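Side-chain contacts in putative carboxynorspermidine decarboxylase protein (PDB 3MT1), which probably catalyses the pyridoxal phosphate-dependent decarboxylation of carboxynorspermidine and carboxyspermidine, giving norspermidine and spermidine: residues Ile2-Tyr7 against Ile258-Ile263; Lys31-Leu36 against Glu73-Ser78; Ile96-Asn99 against Gln103-Arg106; Trp144-Val149 against Gly185-Arg190; Ile200-Asp205 against Asp210-Arg215. All coordinates share one frame; numbering follows the deposited sequence.

In the fold
Contacts 2 to 5 belong to the closed parallel eight-stranded barrel and its helices. Contact 1 lies in the mixed sheet, and the chain it closes encloses the other four. Its centre is 31 Å from that of contact 2 and 50 Å from that of contact 4. Contacts 2 and 3 touch, because strands 73-77 and 95-98 are neighbours in the barrel: Tyr77 OH lies 2.4 Å from Asn99 OD1, a probable hydrogen bond. Contact 4 joins outer helices, about 7 Å from contact 3 at the nearest atoms. Contact 5 is close to the predicted substrate site: the Ile200 side chain is about 9 Å from that of Glu233. Contacts 1 and 3 both reach the second subunit of the homodimer.

Contact 1: residues Ile2-Tyr7 against Ile258-Ile263; sequences IETPYY and IVDSSI
Thr4 and Asp260 meet through a short hydrogen bond. Thr4 OG1 donates to Asp260 OD2 at 2.5 Å, and the carboxylate oxygen takes it on its syn lone pair, the side of OD1. The two side chains approach at about a right angle. Each first torsion sets its polar end between the backbone N and the carbonyl carbon of its own residue: chi1 is 53° for Thr4 and 62° for Asp260. The same OD2 lies 3.3 Å from Thr4 O, but both are acceptors and no bond forms. Pro5 follows a cis peptide bond and packs beside this pair. Its CG lies 3.3 Å from Asp260 O, and its CD is 3.8 Å from Asp260 OD2. Pro5 CB also reaches Ser261 CB, at 4.4 Å.

The contact bridges two parts of the mixed sheet. Strands 6-10 and 255-259 both pair antiparallel with strand 240-251. Thr4 and Pro5 come just before the first, Asp260 and Ser261 just after the second. Thr245 of strand 240-251 ties them together: its OG1 bonds to Thr4 OG1, and its N bonds to Asp260 OD1. With an alanine at Asp260, Thr4 OG1 and the amide of Thr245 would probably both lose their carboxylate partner. Asp260 is also the centre of an inverse gamma turn, closed by a weak bond from Ser261 N to Val259 O. The hydroxyl of Ser261 bonds to His266 ND1. Ser262 is at the N-cap position of the helix that follows; its OG bonds to Asp299 OD2. Nearby, Glu3 OE1 bonds to Asn84 ND2 of the second subunit.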
# COMPACT_ATOMS: atom_id res chain seq x y z
N ILE B 2 14.82 19.31 8.64
CA ILE B 2 14.10 18.10 8.18
C ILE B 2 14.41 16.86 9.03
O ILE B 2 15.58 16.58 9.31
CB ILE B 2 14.41 17.81 6.66
N GLU B 3 13.37 16.12 9.42
CA GLU B 3 13.51 14.86 10.17
C GLU B 3 13.24 13.63 9.32
O GLU B 3 12.51 13.68 8.34
CB GLU B 3 12.57 14.83 11.37
CG GLU B 3 12.52 16.09 12.19
CD GLU B 3 12.39 15.81 13.67
OE1 GLU B 3 11.58 14.93 14.04
OE2 GLU B 3 13.12 16.46 14.47
N THR B 4 13.81 12.50 9.70
CA THR B 4 13.57 11.30 8.94
C THR B 4 12.20 10.75 9.32
O THR B 4 11.66 11.10 10.35
CB THR B 4 14.70 10.26 9.09
OG1 THR B 4 14.92 10.00 10.46
CG2 THR B 4 15.96 10.79 8.49
N PRO B 5 11.59 9.94 8.47
CA PRO B 5 12.05 9.58 7.14
C PRO B 5 11.64 10.64 6.14
O PRO B 5 10.65 11.37 6.36
CB PRO B 5 11.29 8.28 6.85
CG PRO B 5 10.01 8.41 7.59
CD PRO B 5 10.39 9.17 8.86
N TYR B 6 12.39 10.74 5.06
CA TYR B 6 11.96 11.50 3.90
C TYR B 6 12.56 10.90 2.61
O TYR B 6 13.61 10.22 2.66
CB TYR B 6 12.30 13.00 4.04
CG TYR B 6 13.75 13.28 4.37
CD1 TYR B 6 14.69 13.46 3.37
CD2 TYR B 6 14.18 13.38 5.69
CE1 TYR B 6 16.03 13.74 3.68
CE2 TYR B 6 15.51 13.65 6.00
CZ TYR B 6 16.43 13.82 4.98
OH TYR B 6 17.74 14.07 5.30
N TYR B 7 11.87 11.12 1.49
CA TYR B 7 12.37 10.75 0.18
C TYR B 7 13.14 11.95 -0.31
O TYR B 7 12.58 13.07 -0.33
CB TYR B 7 11.22 10.49 -0.79
CG TYR B 7 10.24 9.38 -0.44
CD1 TYR B 7 8.98 9.69 0.10
CD2 TYR B 7 10.53 8.04 -0.71
CE1 TYR B 7 8.06 8.69 0.41
CE2 TYR B 7 9.61 7.02 -0.41
CZ TYR B 7 8.37 7.35 0.16
OH TYR B 7 7.43 6.37 0.47
N ILE B 258 16.33 -1.44 13.81
CA ILE B 258 15.02 -0.87 13.49
C ILE B 258 15.16 0.56 13.00
O ILE B 258 15.78 1.39 13.67
CB ILE B 258 14.10 -0.81 14.74
CG1 ILE B 258 14.26 -2.06 15.64
CG2 ILE B 258 12.60 -0.55 14.34
CD1 ILE B 258 13.59 -3.32 15.08
N VAL B 259 14.55 0.87 11.86
CA VAL B 259 14.58 2.22 11.33
C VAL B 259 13.19 2.86 11.35
O VAL B 259 12.15 2.17 11.51
CB VAL B 259 15.15 2.29 9.91
CG1 VAL B 259 16.56 1.67 9.88
CG2 VAL B 259 14.22 1.63 8.89
N ASP B 260 13.17 4.19 11.20
CA ASP B 260 11.95 4.92 11.40
C ASP B 260 11.08 4.95 10.13
O ASP B 260 10.59 5.98 9.72
CB ASP B 260 12.22 6.31 11.96
CG ASP B 260 13.06 7.20 11.02
OD1 ASP B 260 13.60 6.73 9.98
OD2 ASP B 260 13.19 8.41 11.37
N SER B 261 10.86 3.78 9.55
CA SER B 261 10.13 3.67 8.32
C SER B 261 9.58 2.26 8.27
O SER B 261 9.83 1.47 9.18
CB SER B 261 11.09 3.90 7.16
OG SER B 261 10.46 3.84 5.89
N SER B 262 8.86 1.93 7.19
CA SER B 262 8.25 0.61 7.01
C SER B 262 8.13 0.28 5.51
O SER B 262 7.62 1.10 4.73
CB SER B 262 6.86 0.64 7.64
OG SER B 262 6.16 -0.57 7.47
N ILE B 263 8.61 -0.89 5.09
CA ILE B 263 8.47 -1.26 3.69
C ILE B 263 7.01 -1.35 3.26
O ILE B 263 6.71 -1.06 2.10
CB ILE B 263 9.25 -2.54 3.25
CG1 ILE B 263 8.78 -3.79 4.00
CG2 ILE B 263 10.73 -2.35 3.41
CD1 ILE B 263 9.07 -5.05 3.25

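Contact 2: residues Lys31-Leu36 against Glu73-Ser78; sequences KALLAL and ETHAYS
A methyl of Leu33 sits almost squarely over the ring of His75. Leu33 CD1 is 3.5 Å from the centroid of the His75 imidazole and 11° off the ring normal, a CH-pi contact over the face. The two residues come from strands 31-35 and 73-77 of the parallel eight-stranded barrel. Strand 54-57 runs between these two, so the side chains meet across it on the inner side of the barrel. The first torsion of Leu33 puts CG anti to the carbonyl carbon and carries CD1 to the ring. The other methyl, CD2, packs on Glu73 and is 4.2 Å from Glu73 O.

The ring is also held at its edge. His75 NE2 donates to Glu73 OE2 at 2.8 Å, with an N-H...acceptor angle of 163°. The acceptor lies nearly in the ring plane, which helps to fix the ring's rotation. Glu73 OE2 forms a salt bridge with Lys95 NZ as well. Tyr228 of strand 226-229 meets the imidazole with its own ring and also touches Leu33.

Lys31 only brushes the carboxylate: its CD is 4.0 Å from Glu73 OE1. Lys31 NZ stays 4.9 Å from Glu73 OE1 and makes a weak, long ion pair with Asp53. On the carboxylate itself, OE2 receives the histidine N-H on the anti side, 32° out of the carboxylate plane.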
# COMPACT_ATOMS: atom_id res chain seq x y z
N LYS B 31 9.35 10.29 -29.30
CA LYS B 31 8.92 11.16 -28.20
C LYS B 31 8.86 10.34 -26.91
O LYS B 31 8.66 9.16 -26.96
CB LYS B 31 7.58 11.82 -28.54
CG LYS B 31 7.73 13.01 -29.52
CD LYS B 31 6.38 13.57 -29.95
CE LYS B 31 6.53 14.52 -31.12
NZ LYS B 31 6.86 15.88 -30.63
N ALA B 32 9.06 10.98 -25.77
CA ALA B 32 9.09 10.31 -24.48
C ALA B 32 8.06 10.92 -23.56
O ALA B 32 8.01 12.17 -23.41
CB ALA B 32 10.48 10.43 -23.83
N LEU B 33 7.28 10.05 -22.92
CA LEU B 33 6.25 10.46 -21.97
C LEU B 33 6.53 9.84 -20.60
O LEU B 33 6.83 8.65 -20.50
CB LEU B 33 4.88 10.05 -22.47
CG LEU B 33 4.52 10.30 -23.92
CD1 LEU B 33 3.21 9.60 -24.30
CD2 LEU B 33 4.41 11.77 -24.20
N LEU B 34 6.44 10.64 -19.54
CA LEU B 34 6.63 10.11 -18.19
C LEU B 34 5.45 9.20 -17.87
O LEU B 34 4.32 9.62 -17.99
CB LEU B 34 6.69 11.26 -17.18
CG LEU B 34 6.75 10.95 -15.67
CD1 LEU B 34 7.98 10.05 -15.34
CD2 LEU B 34 6.77 12.23 -14.84
N ALA B 35 5.70 7.96 -17.45
CA ALA B 35 4.57 7.10 -16.98
C ALA B 35 4.18 7.44 -15.55
O ALA B 35 4.95 7.16 -14.62
CB ALA B 35 4.90 5.62 -17.11
N LEU B 36 3.03 8.09 -15.38
CA LEU B 36 2.61 8.57 -14.06
C LEU B 36 2.35 7.45 -13.03
O LEU B 36 2.44 7.69 -11.85
CB LEU B 36 1.45 9.54 -14.17
CG LEU B 36 1.72 10.86 -14.92
CD1 LEU B 36 0.54 11.84 -14.78
CD2 LEU B 36 2.98 11.54 -14.40
N GLU B 73 1.96 16.88 -24.34
CA GLU B 73 1.09 15.80 -24.78
C GLU B 73 0.66 14.89 -23.62
O GLU B 73 1.50 14.42 -22.82
CB GLU B 73 1.80 14.95 -25.86
CG GLU B 73 1.02 14.88 -27.18
CD GLU B 73 1.60 13.93 -28.20
OE1 GLU B 73 2.58 14.35 -28.90
OE2 GLU B 73 1.06 12.80 -28.32
N THR B 74 -0.64 14.62 -23.51
CA THR B 74 -1.13 13.67 -22.51
C THR B 74 -1.81 12.48 -23.17
O THR B 74 -2.69 12.64 -24.02
CB THR B 74 -2.10 14.33 -21.44
OG1 THR B 74 -3.45 14.25 -21.89
CG2 THR B 74 -1.74 15.78 -21.16
N HIS B 75 -1.39 11.28 -22.77
CA HIS B 75 -1.95 10.02 -23.29
C HIS B 75 -2.72 9.35 -22.19
O HIS B 75 -2.26 9.31 -21.04
CB HIS B 75 -0.86 9.07 -23.78
CG HIS B 75 -0.25 9.47 -25.09
ND1 HIS B 75 0.34 8.56 -25.94
CD2 HIS B 75 -0.16 10.68 -25.69
CE1 HIS B 75 0.80 9.20 -27.00
NE2 HIS B 75 0.50 10.49 -26.88
N ALA B 76 -3.89 8.84 -22.53
CA ALA B 76 -4.70 8.11 -21.58
C ALA B 76 -4.78 6.65 -21.95
O ALA B 76 -4.96 6.31 -23.11
CB ALA B 76 -6.10 8.74 -21.48
N TYR B 77 -4.62 5.78 -20.96
CA TYR B 77 -4.84 4.36 -21.15
C TYR B 77 -5.64 3.83 -19.98
O TYR B 77 -5.58 4.37 -18.87
CB TYR B 77 -3.51 3.61 -21.21
CG TYR B 77 -3.68 2.09 -21.21
CD1 TYR B 77 -4.27 1.44 -22.29
CD2 TYR B 77 -3.27 1.32 -20.12
CE1 TYR B 77 -4.43 0.06 -22.31
CE2 TYR B 77 -3.44 -0.06 -20.11
CZ TYR B 77 -4.02 -0.69 -21.21
OH TYR B 77 -4.17 -2.08 -21.19
N SER B 78 -6.42 2.79 -20.23
CA SER B 78 -7.07 2.09 -19.14
C SER B 78 -7.36 0.69 -19.58
O SER B 78 -7.54 0.44 -20.76
CB SER B 78 -8.37 2.76 -18.69
OG SER B 78 -9.00 1.99 -17.65

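Contact 3: residues Ile96-Asn99 against Gln103-Arg106; sequences IIFN and QLER
Phe98 lays one ring face against the backbone of Leu104. Leu104 CA is 4.1 Å from the centroid of the Phe98 ring and 19° off its normal, a CH-pi contact shifted toward the rim. The side chains of Phe98 and Leu104 cross at about a right angle. Leu104 CD1 is 3.8 Å from Phe98 CD2. The chi1 of Phe98, -53°, sets CG anti to the carbonyl carbon and brings the ring to the helix. Phe98 CD1 is 3.8 Å from Gln103 O, which meets the ring obliquely. Nearer the backbone, Phe98 CB and Gln103 CB touch at 3.9 Å.

Strand 95-98 and helix 101-107 are the first two elements of a beta-alpha-beta unit of the barrel, which continues into strand 115-119. The contact packs the end of the strand on the start of the helix, just after the connecting turn. Leu104 also touches Ile156.

A polar link lies beside the apolar one. One water accepts from Asn99 N at 3.0 Å and donates to Gln103 OE1 at 2.8 Å. The glutamine chain bends at chi2 (-89°), and its OE1 meets the water. Gln103 OE1 has a second donor, Tyr81 N. The Asn99 amide nitrogen ND2 bonds to Arg140 O, and OD1 is held by Tyr77. Arg106, on the same helix, donates from NH2 to Leu247 O of the second subunit. The chemistry implies a division of work: ring and leucine fill the buried interface, while the water gives the amide of Asn99, just after the strand, an acceptor and ties it to the glutamine oxygen.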
# COMPACT_ATOMS: atom_id res chain seq x y z
N ILE B 96 -5.97 8.68 -26.75
CA ILE B 96 -6.63 7.75 -25.84
C ILE B 96 -6.40 6.37 -26.40
O ILE B 96 -6.41 6.19 -27.62
CB ILE B 96 -8.15 8.07 -25.68
CG1 ILE B 96 -8.73 7.25 -24.51
CG2 ILE B 96 -8.91 7.83 -26.95
CD1 ILE B 96 -10.15 7.66 -24.12
N ILE B 97 -6.15 5.42 -25.52
CA ILE B 97 -5.87 4.06 -25.92
C ILE B 97 -6.80 3.10 -25.21
O ILE B 97 -7.11 3.26 -24.01
CB ILE B 97 -4.42 3.71 -25.64
CG1 ILE B 97 -3.55 4.59 -26.54
CG2 ILE B 97 -4.15 2.21 -25.87
CD1 ILE B 97 -2.45 5.29 -25.81
N PHE B 98 -7.29 2.14 -25.99
CA PHE B 98 -8.23 1.17 -25.49
C PHE B 98 -7.60 -0.17 -25.50
O PHE B 98 -6.78 -0.48 -26.38
CB PHE B 98 -9.51 1.13 -26.30
CG PHE B 98 -10.15 2.47 -26.46
CD1 PHE B 98 -11.00 2.96 -25.49
CD2 PHE B 98 -9.88 3.26 -27.60
CE1 PHE B 98 -11.59 4.21 -25.63
CE2 PHE B 98 -10.47 4.49 -27.75
CZ PHE B 98 -11.32 4.97 -26.76
N ASN B 99 -8.00 -0.96 -24.50
CA ASN B 99 -7.45 -2.27 -24.24
C ASN B 99 -7.95 -3.34 -25.20
O ASN B 99 -7.29 -4.36 -25.41
CB ASN B 99 -7.77 -2.67 -22.80
CG ASN B 99 -6.90 -3.81 -22.30
OD1 ASN B 99 -5.68 -3.65 -22.18
ND2 ASN B 99 -7.51 -4.96 -22.01
N GLN B 103 -13.98 -2.18 -25.98
CA GLN B 103 -13.80 -0.87 -25.35
C GLN B 103 -13.80 0.23 -26.39
O GLN B 103 -14.40 1.30 -26.20
CB GLN B 103 -12.48 -0.80 -24.56
CG GLN B 103 -12.50 -1.48 -23.21
CD GLN B 103 -12.94 -0.56 -22.14
OE1 GLN B 103 -12.34 0.49 -21.93
NE2 GLN B 103 -14.01 -0.92 -21.43
N LEU B 104 -13.12 -0.03 -27.50
CA LEU B 104 -13.06 0.97 -28.57
C LEU B 104 -14.42 1.20 -29.21
O LEU B 104 -14.83 2.34 -29.38
CB LEU B 104 -12.01 0.56 -29.61
CG LEU B 104 -12.07 1.17 -30.99
CD1 LEU B 104 -11.66 2.61 -30.95
CD2 LEU B 104 -11.15 0.35 -31.88
N GLU B 105 -15.12 0.12 -29.53
CA GLU B 105 -16.47 0.20 -30.08
C GLU B 105 -17.35 0.96 -29.10
O GLU B 105 -18.12 1.82 -29.49
CB GLU B 105 -17.02 -1.18 -30.34
CG GLU B 105 -16.60 -1.78 -31.67
CD GLU B 105 -17.08 -3.23 -31.84
OE1 GLU B 105 -17.20 -3.93 -30.80
OE2 GLU B 105 -17.33 -3.67 -32.99
N ARG B 106 -17.17 0.67 -27.81
CA ARG B 106 -18.02 1.27 -26.79
C ARG B 106 -17.83 2.77 -26.67
O ARG B 106 -18.78 3.50 -26.42
CB ARG B 106 -17.76 0.61 -25.46
CG ARG B 106 -18.97 0.64 -24.59
CD ARG B 106 -18.91 -0.43 -23.55
NE ARG B 106 -18.51 0.13 -22.27
CZ ARG B 106 -18.08 -0.59 -21.24
NH1 ARG B 106 -17.98 -1.91 -21.35
NH2 ARG B 106 -17.74 0.00 -20.09
O HOH W 1 -9.64 0.55 -22.54

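Contact 4: residues Trp144-Val149 against Gly185-Arg190; sequences WDVPKV and GALIAR
Leu187 pushes one methyl against two valines, Val146 and Val149. This is helix-on-helix packing beside the barrel: helix 146-150 meets the last turns of helix 170-190. The apolar contacts all run through Leu187 CD1. Leu187 CD1 is 3.8 Å from Val149 CG1, 3.9 Å from Val146 CG1 and 4.1 Å from Val146 CG2. The two valines are three residues apart, so both face the same way from their helix. In each of them CG1 is anti to the backbone N (chi1 164° and 172°), and this puts CG1 against the leucine methyl. Beyond them, Leu187 also packs on Met153 and on Phe159 of strand 158-160, and Val146 touches Phe184.

The charged link is Arg190 NH1 to Glu150 OE1, a salt bridge that joins the same two helices just past the valines.

Backbone bonds run within each helix. Asp145 is the N-cap residue of the short helix, and its O accepts from Val149 N at 3.2 Å. The long helix is kinked where Ala186 N and Leu187 N lack a bond to the preceding turn. Beyond this, Ala189 N bonds to Gly185 O at 3.3 Å, and Arg190 N bonds to Leu187 O at 3.0 Å.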
# COMPACT_ATOMS: atom_id res chain seq x y z
N TRP B 144 -4.62 -9.53 -30.07
CA TRP B 144 -3.55 -10.24 -30.76
C TRP B 144 -4.00 -10.65 -32.14
O TRP B 144 -3.16 -10.89 -33.01
CB TRP B 144 -3.13 -11.49 -29.98
CG TRP B 144 -4.15 -12.60 -30.01
CD1 TRP B 144 -4.29 -13.56 -30.97
CD2 TRP B 144 -5.18 -12.84 -29.05
NE1 TRP B 144 -5.34 -14.39 -30.67
CE2 TRP B 144 -5.91 -13.97 -29.49
CE3 TRP B 144 -5.56 -12.20 -27.86
CZ2 TRP B 144 -7.00 -14.49 -28.78
CZ3 TRP B 144 -6.64 -12.72 -27.14
CH2 TRP B 144 -7.35 -13.85 -27.61
N ASP B 145 -5.31 -10.74 -32.34
CA ASP B 145 -5.88 -11.32 -33.57
C ASP B 145 -6.07 -10.29 -34.68
O ASP B 145 -7.01 -9.48 -34.65
CB ASP B 145 -7.19 -12.05 -33.25
CG ASP B 145 -7.65 -12.96 -34.38
OD1 ASP B 145 -7.39 -12.65 -35.56
OD2 ASP B 145 -8.30 -13.98 -34.08
N VAL B 146 -5.15 -10.34 -35.65
CA VAL B 146 -5.05 -9.37 -36.75
C VAL B 146 -6.38 -9.14 -37.49
O VAL B 146 -6.78 -7.99 -37.65
CB VAL B 146 -3.91 -9.77 -37.76
CG1 VAL B 146 -4.04 -9.03 -39.11
CG2 VAL B 146 -2.54 -9.54 -37.13
N PRO B 147 -7.06 -10.22 -37.94
CA PRO B 147 -8.36 -10.09 -38.62
C PRO B 147 -9.43 -9.27 -37.88
O PRO B 147 -10.11 -8.47 -38.52
CB PRO B 147 -8.81 -11.54 -38.78
CG PRO B 147 -7.55 -12.30 -38.93
CD PRO B 147 -6.55 -11.60 -38.04
N LYS B 148 -9.58 -9.49 -36.58
CA LYS B 148 -10.55 -8.72 -35.77
C LYS B 148 -10.12 -7.27 -35.68
O LYS B 148 -10.95 -6.37 -35.72
CB LYS B 148 -10.71 -9.29 -34.35
CG LYS B 148 -11.67 -10.45 -34.23
CD LYS B 148 -10.93 -11.76 -33.97
CE LYS B 148 -10.80 -12.08 -32.48
NZ LYS B 148 -12.06 -12.66 -31.95
N VAL B 149 -8.82 -7.05 -35.56
CA VAL B 149 -8.28 -5.70 -35.55
C VAL B 149 -8.73 -4.99 -36.84
O VAL B 149 -9.41 -3.95 -36.80
CB VAL B 149 -6.73 -5.71 -35.43
CG1 VAL B 149 -6.15 -4.31 -35.62
CG2 VAL B 149 -6.27 -6.32 -34.12
N GLY B 185 3.60 -5.87 -38.28
CA GLY B 185 4.24 -5.01 -39.27
C GLY B 185 3.31 -4.52 -40.37
O GLY B 185 3.31 -3.33 -40.71
N ALA B 186 2.50 -5.42 -40.90
CA ALA B 186 1.59 -5.05 -41.98
C ALA B 186 0.63 -3.97 -41.48
O ALA B 186 0.42 -2.98 -42.16
CB ALA B 186 0.86 -6.28 -42.53
N LEU B 187 0.09 -4.15 -40.28
CA LEU B 187 -0.83 -3.18 -39.68
C LEU B 187 -0.20 -1.85 -39.23
O LEU B 187 -0.79 -0.78 -39.40
CB LEU B 187 -1.57 -3.82 -38.51
CG LEU B 187 -2.56 -4.93 -38.89
CD1 LEU B 187 -3.16 -5.55 -37.65
CD2 LEU B 187 -3.68 -4.42 -39.81
N ILE B 188 0.99 -1.93 -38.65
CA ILE B 188 1.71 -0.75 -38.17
C ILE B 188 1.94 0.28 -39.30
O ILE B 188 1.65 1.46 -39.12
CB ILE B 188 3.04 -1.15 -37.45
CG1 ILE B 188 2.71 -1.92 -36.14
CG2 ILE B 188 3.90 0.06 -37.17
CD1 ILE B 188 3.89 -2.70 -35.52
N ALA B 189 2.41 -0.19 -40.45
CA ALA B 189 2.58 0.67 -41.64
C ALA B 189 1.36 1.56 -41.93
O ALA B 189 1.52 2.68 -42.40
CB ALA B 189 2.94 -0.17 -42.90
N ARG B 190 0.17 1.04 -41.62
CA ARG B 190 -1.10 1.68 -42.01
C ARG B 190 -1.59 2.76 -41.04
O ARG B 190 -2.48 3.54 -41.37
CB ARG B 190 -2.21 0.63 -42.21
CG ARG B 190 -1.99 -0.35 -43.36
CD ARG B 190 -3.01 -1.52 -43.34
NE ARG B 190 -4.39 -1.05 -43.21
CZ ARG B 190 -5.47 -1.83 -43.10
NH1 ARG B 190 -5.36 -3.16 -43.13
NH2 ARG B 190 -6.67 -1.27 -42.97

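Contact 5: residues Ile200-Asp205 against Asp210-Arg215; sequences IHFTGD and DAFSAR
The bond from Arg215 N to Ala211 O, 2.9 Å long, closes the helical turn from which Phe212 reaches Phe202 and Ile200. Across the contact the forces are apolar. The rings of Phe202 and Phe212 lie near parallel, with planes at 19°, but they are slid apart and overlap little: the centroids are 5.2 Å from each other. Phe212 CE2 sits over a face of the Phe202 ring, toward its rim, and is 3.8 Å from Phe202 CG. In return Phe202 CB lies over a face of Phe212, a CH-pi contact at 4.3 Å from the centroid. The Phe202 ring is placed by a chi1 of 61°, between the backbone N and the carbonyl carbon. Ile200 adds its CG2 methyl, which comes obliquely to Phe212 CE1 at 4.1 Å.

Other residues complete the cluster. Phe173 meets the Phe212 ring edge-to-face and also touches Ile200. Leu229 of strand 226-229 packs on Ile200 and Phe202. A leucine in place of Phe212 would probably leave one face of Phe202 and the edge-to-face partner Phe173 without their flat mate.

The loop is shaped by its own turns. His201 centres an inverse gamma turn, and a type I turn runs from His201 to Gly204. The loop runs near Glu233, a predicted substrate-binding residue. The contact thus pins the loop after strand 193-195 to the following helix 209-223, a strand-loop-helix step of the parallel barrel that forms the cofactor-binding domain in this decarboxylase family.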
# COMPACT_ATOMS: atom_id res chain seq x y z
N ILE B 200 12.05 -0.21 -20.57
CA ILE B 200 13.33 -0.21 -21.31
C ILE B 200 14.33 0.72 -20.63
O ILE B 200 14.14 1.94 -20.62
CB ILE B 200 13.19 0.27 -22.84
CG1 ILE B 200 11.94 -0.30 -23.52
CG2 ILE B 200 14.47 -0.08 -23.66
CD1 ILE B 200 11.48 0.53 -24.74
N HIS B 201 15.42 0.15 -20.11
CA HIS B 201 16.34 0.90 -19.25
C HIS B 201 17.45 1.59 -20.02
O HIS B 201 18.65 1.31 -19.80
CB HIS B 201 16.90 -0.00 -18.14
CG HIS B 201 17.07 0.69 -16.82
ND1 HIS B 201 18.29 1.16 -16.38
CD2 HIS B 201 16.17 1.01 -15.86
CE1 HIS B 201 18.13 1.72 -15.19
NE2 HIS B 201 16.85 1.65 -14.86
N PHE B 202 17.06 2.50 -20.93
CA PHE B 202 18.02 3.19 -21.79
C PHE B 202 18.78 4.35 -21.15
O PHE B 202 19.73 4.86 -21.74
CB PHE B 202 17.41 3.61 -23.12
CG PHE B 202 16.27 4.54 -23.00
CD1 PHE B 202 16.47 5.92 -23.03
CD2 PHE B 202 14.97 4.05 -22.87
CE1 PHE B 202 15.42 6.80 -22.92
CE2 PHE B 202 13.90 4.92 -22.75
CZ PHE B 202 14.12 6.31 -22.78
N THR B 203 18.37 4.74 -19.96
CA THR B 203 19.08 5.74 -19.15
C THR B 203 20.14 5.11 -18.22
O THR B 203 20.80 5.83 -17.46
CB THR B 203 18.09 6.59 -18.25
OG1 THR B 203 17.34 5.71 -17.39
CG2 THR B 203 17.12 7.42 -19.10
N GLY B 204 20.29 3.80 -18.26
CA GLY B 204 21.31 3.17 -17.44
C GLY B 204 22.70 3.58 -17.90
O GLY B 204 22.92 3.91 -19.08
N ASP B 205 23.66 3.57 -16.99
CA ASP B 205 25.02 3.88 -17.42
C ASP B 205 25.44 2.74 -18.34
O ASP B 205 25.12 1.58 -18.06
CB ASP B 205 25.97 4.03 -16.21
CG ASP B 205 25.55 5.15 -15.26
OD1 ASP B 205 24.79 6.08 -15.66
OD2 ASP B 205 25.99 5.11 -14.09
N ASP B 210 22.96 5.22 -28.58
CA ASP B 210 23.02 5.66 -29.98
C ASP B 210 22.67 4.56 -30.95
O ASP B 210 21.95 4.79 -31.91
CB ASP B 210 24.40 6.24 -30.28
CG ASP B 210 24.67 7.52 -29.51
OD1 ASP B 210 23.99 8.55 -29.77
OD2 ASP B 210 25.58 7.49 -28.65
N ALA B 211 23.17 3.36 -30.70
CA ALA B 211 22.64 2.18 -31.35
C ALA B 211 21.10 2.13 -31.20
O ALA B 211 20.36 1.98 -32.17
CB ALA B 211 23.30 0.93 -30.77
N PHE B 212 20.62 2.27 -29.97
CA PHE B 212 19.18 2.24 -29.67
C PHE B 212 18.35 3.34 -30.38
O PHE B 212 17.24 3.06 -30.84
CB PHE B 212 19.02 2.32 -28.15
CG PHE B 212 17.64 2.59 -27.68
CD1 PHE B 212 16.69 1.57 -27.63
CD2 PHE B 212 17.29 3.85 -27.22
CE1 PHE B 212 15.41 1.81 -27.14
CE2 PHE B 212 16.01 4.10 -26.75
CZ PHE B 212 15.07 3.07 -26.70
N SER B 213 18.89 4.56 -30.42
CA SER B 213 18.34 5.67 -31.22
C SER B 213 18.26 5.33 -32.70
O SER B 213 17.28 5.66 -33.37
CB SER B 213 19.20 6.92 -31.08
OG SER B 213 19.06 7.48 -29.78
N ALA B 214 19.31 4.69 -33.20
CA ALA B 214 19.41 4.32 -34.61
C ALA B 214 18.40 3.24 -34.96
O ALA B 214 17.83 3.21 -36.05
CB ALA B 214 20.80 3.85 -34.92
N ARG B 215 18.16 2.34 -34.01
CA ARG B 215 17.18 1.29 -34.20
C ARG B 215 15.76 1.88 -34.17
O ARG B 215 14.87 1.40 -34.89
CB ARG B 215 17.38 0.19 -33.15
CG ARG B 215 16.37 -0.94 -33.23
CD ARG B 215 16.56 -1.78 -34.50
NE ARG B 215 15.56 -2.85 -34.64
CZ ARG B 215 14.46 -2.75 -35.39
NH1 ARG B 215 14.19 -1.64 -36.06
NH2 ARG B 215 13.62 -3.77 -35.48